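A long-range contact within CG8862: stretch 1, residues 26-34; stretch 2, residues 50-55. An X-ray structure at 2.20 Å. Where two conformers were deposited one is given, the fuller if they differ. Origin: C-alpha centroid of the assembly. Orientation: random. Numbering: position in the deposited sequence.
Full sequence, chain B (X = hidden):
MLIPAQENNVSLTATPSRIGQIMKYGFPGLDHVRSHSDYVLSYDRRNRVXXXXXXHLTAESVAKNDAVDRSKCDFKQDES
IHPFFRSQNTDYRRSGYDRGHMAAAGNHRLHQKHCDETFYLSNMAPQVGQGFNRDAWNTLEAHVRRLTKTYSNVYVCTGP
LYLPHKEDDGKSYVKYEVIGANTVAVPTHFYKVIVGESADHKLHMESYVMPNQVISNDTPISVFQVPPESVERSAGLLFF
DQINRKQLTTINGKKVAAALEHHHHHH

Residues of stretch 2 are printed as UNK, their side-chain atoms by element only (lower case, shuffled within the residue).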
# COMPACT_ATOMS: atom_id res chain seq x y z
N GLY B 26 -3.04 -12.22 -19.75
CA GLY B 26 -3.06 -12.53 -18.33
C GLY B 26 -3.52 -11.37 -17.48
O GLY B 26 -3.64 -10.24 -17.97
N PHE B 27 -3.78 -11.66 -16.21
CA PHE B 27 -4.18 -10.66 -15.23
C PHE B 27 -2.99 -10.19 -14.39
O PHE B 27 -2.34 -11.01 -13.76
CB PHE B 27 -5.24 -11.25 -14.28
CG PHE B 27 -6.60 -11.42 -14.91
CD1 PHE B 27 -7.67 -10.64 -14.48
CD2 PHE B 27 -6.82 -12.36 -15.91
CE1 PHE B 27 -8.94 -10.78 -15.04
CE2 PHE B 27 -8.09 -12.51 -16.49
CZ PHE B 27 -9.15 -11.71 -16.05
N PRO B 28 -2.72 -8.87 -14.35
CA PRO B 28 -1.66 -8.38 -13.43
C PRO B 28 -1.87 -8.76 -11.95
O PRO B 28 -0.89 -9.00 -11.22
CB PRO B 28 -1.73 -6.85 -13.61
CG PRO B 28 -2.28 -6.68 -15.01
CD PRO B 28 -3.33 -7.77 -15.10
N GLY B 29 -3.12 -8.82 -11.52
CA GLY B 29 -3.46 -9.17 -10.14
C GLY B 29 -4.93 -9.47 -10.08
O GLY B 29 -5.64 -9.32 -11.08
N LEU B 30 -5.42 -9.90 -8.91
CA LEU B 30 -6.81 -10.31 -8.81
C LEU B 30 -7.57 -9.62 -7.68
O LEU B 30 -8.55 -10.15 -7.15
CB LEU B 30 -6.94 -11.85 -8.74
CG LEU B 30 -6.28 -12.71 -9.84
CD1 LEU B 30 -6.13 -14.16 -9.37
CD2 LEU B 30 -7.04 -12.65 -11.17
N ASP B 31 -7.14 -8.41 -7.32
CA ASP B 31 -7.82 -7.66 -6.28
C ASP B 31 -9.02 -6.92 -6.88
O ASP B 31 -8.87 -6.02 -7.70
CB ASP B 31 -6.85 -6.69 -5.58
CG ASP B 31 -7.37 -6.22 -4.22
OD1 ASP B 31 -8.40 -6.74 -3.76
OD2 ASP B 31 -6.73 -5.34 -3.59
N HIS B 32 -10.22 -7.33 -6.47
CA HIS B 32 -11.43 -6.56 -6.71
C HIS B 32 -11.53 -6.18 -8.20
O HIS B 32 -11.62 -4.99 -8.56
CB HIS B 32 -11.41 -5.32 -5.82
CG HIS B 32 -12.75 -4.88 -5.35
ND1 HIS B 32 -13.45 -5.54 -4.36
CD2 HIS B 32 -13.53 -3.83 -5.72
CE1 HIS B 32 -14.61 -4.93 -4.16
NE2 HIS B 32 -14.67 -3.88 -4.96
N VAL B 33 -11.50 -7.20 -9.06
CA VAL B 33 -11.45 -7.01 -10.51
C VAL B 33 -12.85 -6.82 -11.08
O VAL B 33 -13.74 -7.65 -10.84
CB VAL B 33 -10.74 -8.18 -11.25
CG1 VAL B 33 -10.87 -8.02 -12.77
CG2 VAL B 33 -9.27 -8.25 -10.86
N ARG B 34 -13.03 -5.73 -11.81
CA ARG B 34 -14.33 -5.37 -12.36
C ARG B 34 -14.23 -5.10 -13.86
O ARG B 34 -13.26 -4.53 -14.34
CB ARG B 34 -14.88 -4.13 -11.65
CG ARG B 34 -15.50 -4.42 -10.27
CD ARG B 34 -15.95 -3.14 -9.57
NE ARG B 34 -17.01 -2.45 -10.31
CZ ARG B 34 -16.82 -1.36 -11.06
NH1 ARG B 34 -15.62 -0.82 -11.18
NH2 ARG B 34 -17.85 -0.81 -11.69
N UNK B 50 -7.71 2.91 -8.76
CA UNK B 50 -7.38 1.56 -9.24
C UNK B 50 -6.03 1.02 -8.75
O UNK B 50 -5.13 1.80 -8.46
c UNK B 50 -7.31 1.75 -10.77
c UNK B 50 -8.10 2.97 -11.05
c UNK B 50 -7.87 3.87 -9.86
N UNK B 51 -5.90 -0.29 -8.63
CA UNK B 51 -4.57 -0.91 -8.70
C UNK B 51 -4.07 -0.78 -10.14
O UNK B 51 -2.94 -0.44 -10.37
c UNK B 51 -4.61 -2.39 -8.35
c UNK B 51 -4.87 -2.69 -6.91
c UNK B 51 -5.90 -3.33 -6.30
c UNK B 51 -4.44 -2.81 -4.74
n UNK B 51 -3.97 -2.38 -5.91
n UNK B 51 -5.62 -3.38 -4.95
N UNK B 52 -4.93 -1.12 -11.10
CA UNK B 52 -4.59 -1.10 -12.53
C UNK B 52 -5.86 -1.08 -13.38
O UNK B 52 -6.96 -1.43 -12.90
c UNK B 52 -6.91 -6.51 -14.18
c UNK B 52 -3.92 -4.42 -11.45
c UNK B 52 -6.73 -5.36 -14.94
n UNK B 52 -4.59 -5.62 -11.44
c UNK B 52 -3.71 -2.32 -12.93
c UNK B 52 -5.86 -4.33 -14.50
c UNK B 52 -5.37 -5.70 -12.57
c UNK B 52 -6.23 -6.71 -13.00
c UNK B 52 -4.25 -3.69 -12.56
c UNK B 52 -5.17 -4.50 -13.31
N UNK B 53 -5.71 -0.63 -14.62
CA UNK B 53 -6.74 -0.89 -15.62
C UNK B 53 -6.06 -1.56 -16.83
O UNK B 53 -4.84 -1.45 -17.00
c UNK B 53 -7.47 0.40 -16.08
c UNK B 53 -8.18 1.07 -14.93
c UNK B 53 -6.50 1.36 -16.76
N UNK B 54 -6.86 -2.26 -17.64
CA UNK B 54 -6.34 -2.94 -18.80
C UNK B 54 -7.20 -2.62 -20.03
O UNK B 54 -8.43 -2.56 -19.96
c UNK B 54 -4.81 -5.24 -20.48
c UNK B 54 -6.26 -4.46 -18.58
c UNK B 54 -4.99 -5.06 -19.11
c UNK B 54 -2.57 -6.06 -20.12
c UNK B 54 -3.62 -5.74 -20.99
c UNK B 54 -2.74 -5.88 -18.75
c UNK B 54 -3.94 -5.37 -18.25
N UNK B 55 -6.53 -2.39 -21.15
CA UNK B 55 -7.21 -1.97 -22.39
C UNK B 55 -6.62 -2.72 -23.56
O UNK B 55 -5.43 -3.04 -23.57
c UNK B 55 -7.23 1.92 -21.68
o UNK B 55 -6.01 2.18 -21.58
o UNK B 55 -8.09 2.81 -21.89
c UNK B 55 -7.05 -0.47 -22.61
c UNK B 55 -7.69 0.45 -21.53
O HOH W 1 -5.00 -6.54 -8.73

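Position 50 carries three side-chain carbons and no heteroatom. They close a ring onto the backbone N: one carbon lies within bonding distance of that N, and a phi of -65° suits such a closure. Nothing here reaches stretch 1. A carbon chain cyclized on its own nitrogen is proline, so this is P50.

Position 51 has one carbon followed by a five-membered ring of three carbons and two nitrogens. One ring nitrogen lies 2.6 Å from D31 OD2, and the oxygen sits at the ring edge, near its plane, where a ring N-H would point. Two nitrogens separated by a single carbon in a five-membered ring make an imidazole, and the residue is H51. The close pair is a hydrogen bond from H51 NE2 to D31 OD2, short at 2.6 Å, with an N-H...acceptor angle of 142° that shows it is somewhat bent.

Position 52 has the largest side chain of the stretch: one carbon, then fused five- and six-membered rings holding eight carbons and one nitrogen. That is an indole, hence W52. With chi1 at 53° (p), its rings lie among F27, P28, G29 and V33. P28 CD stands 3.8 Å from the centroid of the W52 six-membered ring, only 12° off the ring normal, a CH-pi contact over the face. At the ring edge, near its plane, G29 O approaches W52 CZ2 at 3.3 Å and F27 CD1 approaches W52 CH2 at 4.2 Å. V33 CG2 adds an apolar contact 4.0 Å from W52 CZ2. The indole nitrogen is used as well: W52 NE1 donates to the O of water 1 at 2.9 Å, and D31 N donates to the O of water 1 at 3.2 Å.

Position 53 shows three carbons, the first bearing the other two. Branching at CB without a heteroatom identifies valine, V53. Its CA-to-CB bond points away from stretch 1, as expected for a strand residue between two neighbors whose bonds point toward it.

Position 54 has one carbon and a ring of six carbons, with no oxygen at the tip, which separates phenylalanine from tyrosine. In F54 the ring presents its edge to P28, with P28 CG 3.9 Å from F54 CE1.

Position 55 has three carbons in a row, the last carrying two oxygens. That carboxylate on a two-methylene arm is glutamate, E55, and its side chain stays out of reach of stretch 1; OE2 is hydrogen-bonded elsewhere in the structure.

The contact buries 350 Å² in all, and W52 contributes the largest share, 107 Å². P28 links W52 and F54, its CD over the W52 face and its CG at the F54 edge. Polar ties lie beside this apolar packing: D31 receives the H51 hydrogen bond through its carboxylate, while its backbone N shares a water with the indole, so side chain and main chain both help hold the loop to stretch 2.

Stretch 2, residues 50-55: PHWVFE
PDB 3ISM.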